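Local structure of putative 3-hydroxybutyryl-CoA dehydratase (3HIN) at residues Thr11-Ser16 and Leu44-Lys49; Arg60-His65 and Cys105-Ile110; Ala135-Ala140 and Tyr177-Gly182. The protein probably acts as a lyase of the enoyl-CoA hydratase/isomerase family, with the dehydration of 3-hydroxybutyryl-CoA as its suggested reaction. All coordinates share one frame; numbering follows the deposited sequence.

Overall arrangement
The three contacts follow one another along the chain, each closing before the next opens, and together they sample the crotonase-like fold from its surface to its core. Contact 1 lays the N-terminal loop on helix 42-51 at the surface. The chain then runs into strand 61-66, which contact 2 pairs with strand 109-113 inside the six-stranded mixed sheet; the centre of contact 2 lies about 8 Å from the centre of the chain. Contact 3 belongs to a separate three-stranded sheet, where strand 138-140 meets strand 177-178 and helix 179-185. Centre to centre, contacts 1 and 2 lie about 18 Å apart, 2 and 3 about 22 Å, 1 and 3 about 28 Å; none touches another.

Contact 1. Residues Thr11-Ser16 and Leu44-Lys49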
# COMPACT_ATOMS: atom_id res chain seq x y z
N THR A 11 -3.39 -26.78 4.37
CA THR A 11 -2.36 -27.67 4.91
C THR A 11 -2.87 -28.30 6.20
O THR A 11 -3.63 -27.66 6.97
CB THR A 11 -0.99 -26.95 5.05
OG1 THR A 11 -1.18 -25.54 4.81
CG2 THR A 11 -0.01 -27.50 3.96
N ILE A 12 -2.52 -29.56 6.41
CA ILE A 12 -3.06 -30.23 7.57
C ILE A 12 -2.25 -29.86 8.84
O ILE A 12 -1.03 -29.87 8.80
CB ILE A 12 -3.15 -31.79 7.33
CG1 ILE A 12 -4.07 -32.09 6.13
CG2 ILE A 12 -3.60 -32.51 8.61
CD1 ILE A 12 -5.58 -31.47 6.19
N ALA A 13 -2.92 -29.60 9.97
CA ALA A 13 -2.19 -29.28 11.19
C ALA A 13 -1.31 -30.46 11.58
O ALA A 13 -1.73 -31.62 11.40
CB ALA A 13 -3.14 -28.97 12.30
N ASP A 14 -0.11 -30.17 12.12
CA ASP A 14 0.67 -31.16 12.90
C ASP A 14 0.70 -30.79 14.40
O ASP A 14 1.65 -30.17 14.89
CB ASP A 14 2.11 -31.30 12.41
CG ASP A 14 2.93 -32.33 13.22
OD1 ASP A 14 4.12 -32.51 12.91
OD2 ASP A 14 2.44 -32.94 14.20
N PRO A 15 -0.33 -31.16 15.11
CA PRO A 15 -0.43 -30.80 16.51
C PRO A 15 0.73 -31.34 17.39
O PRO A 15 0.88 -30.91 18.53
CB PRO A 15 -1.77 -31.47 16.94
CG PRO A 15 -1.98 -32.58 15.93
CD PRO A 15 -1.45 -31.99 14.65
N SER A 16 1.55 -32.27 16.89
CA SER A 16 2.61 -32.79 17.72
C SER A 16 3.71 -31.76 17.80
O SER A 16 4.61 -31.91 18.60
CB SER A 16 3.21 -34.07 17.14
OG SER A 16 4.08 -33.75 16.03
N LEU A 44 3.10 -26.72 11.65
CA LEU A 44 3.11 -26.12 12.97
C LEU A 44 2.19 -24.91 12.89
O LEU A 44 1.31 -24.76 13.71
CB LEU A 44 4.50 -25.80 13.49
CG LEU A 44 4.58 -24.92 14.76
CD1 LEU A 44 5.93 -25.06 15.35
CD2 LEU A 44 4.31 -23.42 14.49
N MET A 45 2.36 -24.13 11.83
CA MET A 45 1.55 -22.97 11.56
C MET A 45 0.09 -23.30 11.46
O MET A 45 -0.75 -22.58 12.02
CB MET A 45 2.10 -22.23 10.32
CG MET A 45 3.47 -21.55 10.63
SD MET A 45 3.27 -20.07 11.70
CE MET A 45 2.64 -19.07 10.36
N ALA A 46 -0.24 -24.40 10.78
CA ALA A 46 -1.65 -24.84 10.71
C ALA A 46 -2.20 -25.25 12.07
O ALA A 46 -3.34 -24.89 12.43
CB ALA A 46 -1.82 -25.94 9.69
N ALA A 47 -1.40 -25.99 12.84
CA ALA A 47 -1.77 -26.37 14.21
C ALA A 47 -1.97 -25.12 15.04
O ALA A 47 -2.88 -25.12 15.83
CB ALA A 47 -0.69 -27.24 14.90
N LEU A 48 -1.08 -24.14 14.90
CA LEU A 48 -1.21 -22.83 15.56
C LEU A 48 -2.53 -22.10 15.24
O LEU A 48 -3.25 -21.71 16.11
CB LEU A 48 -0.03 -21.93 15.16
CG LEU A 48 0.07 -20.57 15.84
CD1 LEU A 48 -0.02 -20.76 17.38
CD2 LEU A 48 1.40 -19.79 15.47
N LYS A 49 -2.84 -21.95 13.98
CA LYS A 49 -4.08 -21.35 13.58
C LYS A 49 -5.28 -22.04 14.25
O LYS A 49 -6.20 -21.37 14.74
CB LYS A 49 -4.18 -21.50 12.08
CG LYS A 49 -5.31 -20.76 11.43
CD LYS A 49 -5.16 -20.93 9.90
CE LYS A 49 -6.50 -20.95 9.21
NZ LYS A 49 -6.78 -19.54 8.80
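Ala-46 and Ala-47, neighbours on helix 42-51, carry the contact of segment 44-49 with the N-terminal loop, and Ala-13 lies against both. The segment 44-49 enters this contact with Leu-44 and Met-45 directed elsewhere: Leu-44 packs on Leu-18 of strand 18-23, and Met-45 on Trp-95 and Phe-99 of helix 85-103. At Ala-46 the CB points toward the loop and touches mostly backbone, with Ala-13 CA 3.7 Å from Ala-46 CB. The carbonyl oxygen of Thr-11 lies equally near the same methyl group. Methyl meets methyl as well, Ala-13 CB standing 4.2 Å from Ala-46 CB.

One residue on, the approach becomes closer. Ala-13 CB rests on the helix backbone itself, 3.5 Å from Ala-47 N, and comes within 4.0 Å of Ala-47 CB. The Ala-47 methyl group in turn faces the backbone of the loop where it turns: Asp-14 O is 3.7 Å from Ala-47 CB, and Pro-15 CA is just beyond. Here the loop begins a 3-10 segment, and its bend is held in part by its own side chains. With CG anti to its backbone N (chi1 180°), Asp-14 lends OD2 to two donors of Ser-16, the hydroxyl OG at 2.6 Å and the backbone N at 2.9 Å, both arriving from the same face of the carboxylate. The bond from Ser-16 N makes this an Asx turn. Outside these segments, a backbone hydrogen bond joins Asp-14 to Gly-43 of the same helix, a polar tie between turn and helix.

The chemistry is that of small apolar groups laid on backbone. Methyl groups at Ala-13, Ala-46 and Ala-47 allow loop and helix to approach to a CA-CA distance of 4.2 Å between Ala-13 and Ala-47, while the Asx-turn bonds lie within the loop.

Contact 2. Residues Arg60-His65 and Cys105-Ile110; sequences RAVVIH and CRVPVI
Val-62 O is gripped by two groups of the neighbouring strand. Ile-110 N donates to it at 2.8 Å, almost straight at the hydrogen (168°), and the CA-H of Val-109 adds a weaker contact, with Val-109 CA 3.3 Å from Val-62 O. The pattern repeats one step on, where Ile-110 O accepts from Ile-64 N at 2.8 Å while the CA-H of Val-63 leans on the same oxygen. At the start of the ladder, Val-62 N donates to Pro-108 O at 3.1 Å.

Side chains alternate between the two faces of the sheet. Val-62 and Val-109 share one face, with Val-62 CB 4.1 Å from Val-109 CG2; further along, the tip of Ile-64 reaches the other branch of Val-109, Ile-64 CD1 to Val-109 CG1 at 3.7 Å. Val-107 closes the near end. Its CG2 sits between its own backbone N and carbonyl carbon (chi1 of CG1 -62°), and this branch meets Val-62 CG2 at 3.8 Å, the two side chains crossing at about a right angle. Val-63 and Ile-110 occupy the opposite face, where both pack on Ala-201 of helix 197-208.

Strand 61-66 also pairs through Val-63 with Leu-27 and Ile-29 of strand 26-31, so it is an inner strand. The parallel register, with helix 85-103 in the connection between the strands, is that of a beta-alpha-beta crossover in the central sheet of the crotonase fold.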
# COMPACT_ATOMS: atom_id res chain seq x y z
N ARG A 60 -9.09 -16.37 28.83
CA ARG A 60 -9.00 -14.90 28.82
C ARG A 60 -7.62 -14.33 28.49
O ARG A 60 -7.47 -13.12 28.46
CB ARG A 60 -9.61 -14.26 30.09
CG ARG A 60 -11.11 -14.61 30.26
CD ARG A 60 -11.80 -13.81 31.39
NE ARG A 60 -11.26 -14.19 32.69
CZ ARG A 60 -11.54 -15.30 33.37
NH1 ARG A 60 -12.42 -16.22 32.89
NH2 ARG A 60 -10.93 -15.52 34.54
N ALA A 61 -6.65 -15.20 28.18
CA ALA A 61 -5.35 -14.85 27.68
C ALA A 61 -4.68 -16.06 27.07
O ALA A 61 -5.03 -17.22 27.37
CB ALA A 61 -4.47 -14.25 28.79
N VAL A 62 -3.71 -15.76 26.19
CA VAL A 62 -2.90 -16.73 25.50
C VAL A 62 -1.45 -16.37 25.72
O VAL A 62 -1.06 -15.24 25.44
CB VAL A 62 -3.12 -16.73 23.94
CG1 VAL A 62 -2.30 -17.86 23.36
CG2 VAL A 62 -4.53 -16.94 23.59
N VAL A 63 -0.66 -17.32 26.22
CA VAL A 63 0.81 -17.19 26.26
C VAL A 63 1.41 -18.13 25.22
O VAL A 63 1.16 -19.35 25.28
CB VAL A 63 1.37 -17.55 27.64
CG1 VAL A 63 2.89 -17.70 27.60
CG2 VAL A 63 0.97 -16.43 28.64
N ILE A 64 2.18 -17.59 24.27
CA ILE A 64 2.93 -18.41 23.36
C ILE A 64 4.40 -18.44 23.76
O ILE A 64 5.00 -17.41 24.04
CB ILE A 64 2.87 -17.88 21.98
CG1 ILE A 64 1.45 -17.79 21.51
CG2 ILE A 64 3.75 -18.78 21.00
CD1 ILE A 64 1.38 -17.04 20.18
N HIS A 65 4.97 -19.62 23.81
CA HIS A 65 6.29 -19.75 24.43
C HIS A 65 7.05 -20.87 23.76
O HIS A 65 6.48 -21.59 23.01
CB HIS A 65 6.13 -20.01 25.93
CG HIS A 65 5.46 -21.30 26.27
ND1 HIS A 65 6.12 -22.35 26.89
CD2 HIS A 65 4.17 -21.69 26.15
CE1 HIS A 65 5.28 -23.35 27.07
NE2 HIS A 65 4.09 -22.97 26.65
N CYS A 105 -6.76 -11.66 17.77
CA CYS A 105 -7.32 -12.60 18.76
C CYS A 105 -8.31 -11.87 19.69
O CYS A 105 -8.10 -10.71 20.06
CB CYS A 105 -6.16 -13.21 19.58
SG CYS A 105 -6.61 -14.56 20.77
N ARG A 106 -9.34 -12.55 20.14
CA ARG A 106 -10.28 -11.87 21.00
C ARG A 106 -9.74 -11.62 22.42
O ARG A 106 -10.17 -10.69 23.12
CB ARG A 106 -11.63 -12.55 21.02
CG ARG A 106 -11.63 -13.77 21.74
CD ARG A 106 -13.07 -14.15 22.28
NE ARG A 106 -12.92 -15.56 22.70
CZ ARG A 106 -12.52 -15.93 23.91
NH1 ARG A 106 -12.36 -15.02 24.85
NH2 ARG A 106 -12.34 -17.19 24.22
N VAL A 107 -8.73 -12.37 22.79
CA VAL A 107 -8.03 -12.07 24.04
C VAL A 107 -6.58 -11.69 23.82
O VAL A 107 -6.01 -11.95 22.75
CB VAL A 107 -8.12 -13.29 24.98
CG1 VAL A 107 -9.60 -13.53 25.29
CG2 VAL A 107 -7.41 -14.52 24.36
N PRO A 108 -5.95 -11.06 24.85
CA PRO A 108 -4.57 -10.67 24.52
C PRO A 108 -3.62 -11.87 24.44
O PRO A 108 -3.74 -12.82 25.21
CB PRO A 108 -4.13 -9.80 25.67
CG PRO A 108 -5.33 -9.66 26.61
CD PRO A 108 -6.49 -10.38 26.05
N VAL A 109 -2.65 -11.75 23.54
CA VAL A 109 -1.60 -12.75 23.35
C VAL A 109 -0.26 -12.21 23.84
O VAL A 109 0.17 -11.10 23.44
CB VAL A 109 -1.50 -13.12 21.90
CG1 VAL A 109 -0.42 -14.20 21.69
CG2 VAL A 109 -2.85 -13.59 21.39
N ILE A 110 0.39 -13.01 24.70
CA ILE A 110 1.67 -12.64 25.24
C ILE A 110 2.69 -13.64 24.72
O ILE A 110 2.48 -14.83 24.86
CB ILE A 110 1.62 -12.64 26.84
CG1 ILE A 110 0.50 -11.70 27.34
CG2 ILE A 110 2.98 -12.23 27.47
CD1 ILE A 110 -0.54 -12.39 28.14

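Contact 3. Residues Ala135-Ala140 and Tyr177-Gly182; sequences ASAYYA and YSAAEG
A short antiparallel ladder leading directly into a helix N-terminus brings Tyr-138 and Tyr-139 against Tyr-177 and Ser-178. Tyr-139 and Tyr-177 form its hydrogen-bonded pair: Tyr-139 N donates to Tyr-177 O at 2.9 Å, and Tyr-177 N returns a bond to Tyr-139 O at 3.1 Å. Tyr-138 and Ser-178 make the adjoining non-hydrogen-bonded pair, in which the CA-H of Tyr-138 leans on Tyr-177 O.

The Tyr-139 ring carries a large share of the side-chain contact. Its CG lies anti to the carbonyl carbon (chi1 -55°), and one side of the ring, CD2 and CE2, runs beside the turn from strand to helix. Tyr-139 CD2 stands 4.1 Å from Tyr-177 CB, Ser-178 O lies at the ring edge in its plane, and Tyr-139 CE2 comes to 4.1 Å from Gly-182 CA, so close that a CB on Gly-182 would collide with the ring. Beyond the ring, a water joins Tyr-139 OH to Ala-179 O.

Strand 138-140 is the middle of a small mixed sheet in this crotonase-like fold, flanked by strands 116-118 and 177-178, and Phe-187 stacks on the Tyr-139 ring. An alanine in place of Tyr-139 would probably open a gap beside Gly-182, leave Phe-187 without its stacking partner and deprive the bridging water of the hydroxyl.

The helix itself starts with a capping box. Ser-178, the N-cap, accepts from Glu-181 N through OG at 3.2 Å, while Ser-178 N donates to Glu-181 OE1 at 3.1 Å from above the carboxylate plane. Ala-179 presents its CB to the incoming loop, 3.5 Å from Ala-135 O, and a second water donates to that same carbonyl oxygen while accepting from Ala-180 N.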
# COMPACT_ATOMS: atom_id res chain seq x y z
N ALA A 135 16.89 -12.71 29.39
CA ALA A 135 18.18 -12.18 28.95
C ALA A 135 18.73 -12.84 27.67
O ALA A 135 19.44 -12.18 26.91
CB ALA A 135 19.20 -12.29 30.05
N SER A 136 18.43 -14.13 27.44
CA SER A 136 19.06 -14.89 26.34
C SER A 136 18.42 -14.57 24.96
O SER A 136 18.94 -14.97 23.91
CB SER A 136 18.93 -16.39 26.61
OG SER A 136 17.53 -16.71 26.59
N ALA A 137 17.30 -13.85 24.96
CA ALA A 137 16.53 -13.67 23.70
C ALA A 137 17.40 -12.80 22.82
O ALA A 137 18.08 -11.87 23.31
CB ALA A 137 15.17 -13.01 23.99
N TYR A 138 17.43 -13.11 21.53
CA TYR A 138 18.16 -12.26 20.59
C TYR A 138 17.41 -12.22 19.27
O TYR A 138 16.74 -13.19 18.92
CB TYR A 138 19.62 -12.70 20.40
CG TYR A 138 19.79 -14.11 19.88
CD1 TYR A 138 19.92 -14.35 18.53
CD2 TYR A 138 19.82 -15.22 20.74
CE1 TYR A 138 20.08 -15.63 18.03
CE2 TYR A 138 20.02 -16.54 20.25
CZ TYR A 138 20.14 -16.71 18.89
OH TYR A 138 20.30 -17.95 18.33
N TYR A 139 17.53 -11.09 18.57
CA TYR A 139 16.64 -10.73 17.46
C TYR A 139 17.45 -10.51 16.20
O TYR A 139 18.58 -9.91 16.25
CB TYR A 139 15.95 -9.42 17.74
CG TYR A 139 15.20 -9.40 19.05
CD1 TYR A 139 13.96 -10.06 19.17
CD2 TYR A 139 15.73 -8.75 20.17
CE1 TYR A 139 13.28 -10.08 20.35
CE2 TYR A 139 15.04 -8.75 21.41
CZ TYR A 139 13.80 -9.40 21.47
OH TYR A 139 13.09 -9.43 22.63
N ALA A 140 16.92 -11.01 15.09
CA ALA A 140 17.57 -10.84 13.82
C ALA A 140 16.64 -11.16 12.68
O ALA A 140 15.67 -11.94 12.84
CB ALA A 140 18.81 -11.74 13.71
N TYR A 177 20.34 -7.96 17.85
CA TYR A 177 20.07 -7.25 19.07
C TYR A 177 19.88 -8.26 20.23
O TYR A 177 19.18 -9.28 20.08
CB TYR A 177 18.81 -6.43 18.86
CG TYR A 177 18.99 -5.13 18.00
CD1 TYR A 177 19.75 -4.06 18.47
CD2 TYR A 177 18.42 -4.99 16.76
CE1 TYR A 177 19.91 -2.86 17.74
CE2 TYR A 177 18.59 -3.81 15.99
CZ TYR A 177 19.33 -2.75 16.51
OH TYR A 177 19.54 -1.59 15.83
N SER A 178 20.48 -8.00 21.38
CA SER A 178 20.16 -8.76 22.57
C SER A 178 18.78 -8.36 23.16
O SER A 178 18.15 -7.37 22.77
CB SER A 178 21.25 -8.52 23.68
OG SER A 178 21.36 -7.12 23.96
N ALA A 179 18.37 -9.14 24.15
CA ALA A 179 17.16 -8.83 24.90
C ALA A 179 17.29 -7.42 25.57
O ALA A 179 16.37 -6.64 25.52
CB ALA A 179 16.96 -9.89 25.91
N ALA A 180 18.43 -7.14 26.20
CA ALA A 180 18.69 -5.81 26.81
C ALA A 180 18.60 -4.65 25.81
O ALA A 180 17.86 -3.71 26.01
CB ALA A 180 20.02 -5.79 27.52
N GLU A 181 19.38 -4.70 24.73
CA GLU A 181 19.17 -3.76 23.65
C GLU A 181 17.71 -3.70 23.19
O GLU A 181 17.16 -2.63 22.94
CB GLU A 181 20.03 -4.14 22.47
CG GLU A 181 21.50 -4.09 22.82
CD GLU A 181 22.36 -4.55 21.65
OE1 GLU A 181 22.56 -5.77 21.49
OE2 GLU A 181 22.83 -3.67 20.88
N GLY A 182 17.05 -4.85 23.09
CA GLY A 182 15.75 -4.87 22.42
C GLY A 182 14.65 -4.18 23.19
O GLY A 182 13.78 -3.53 22.61
O HOH W 1 19.97 -9.35 27.19
O HOH W 2 13.81 -7.27 24.32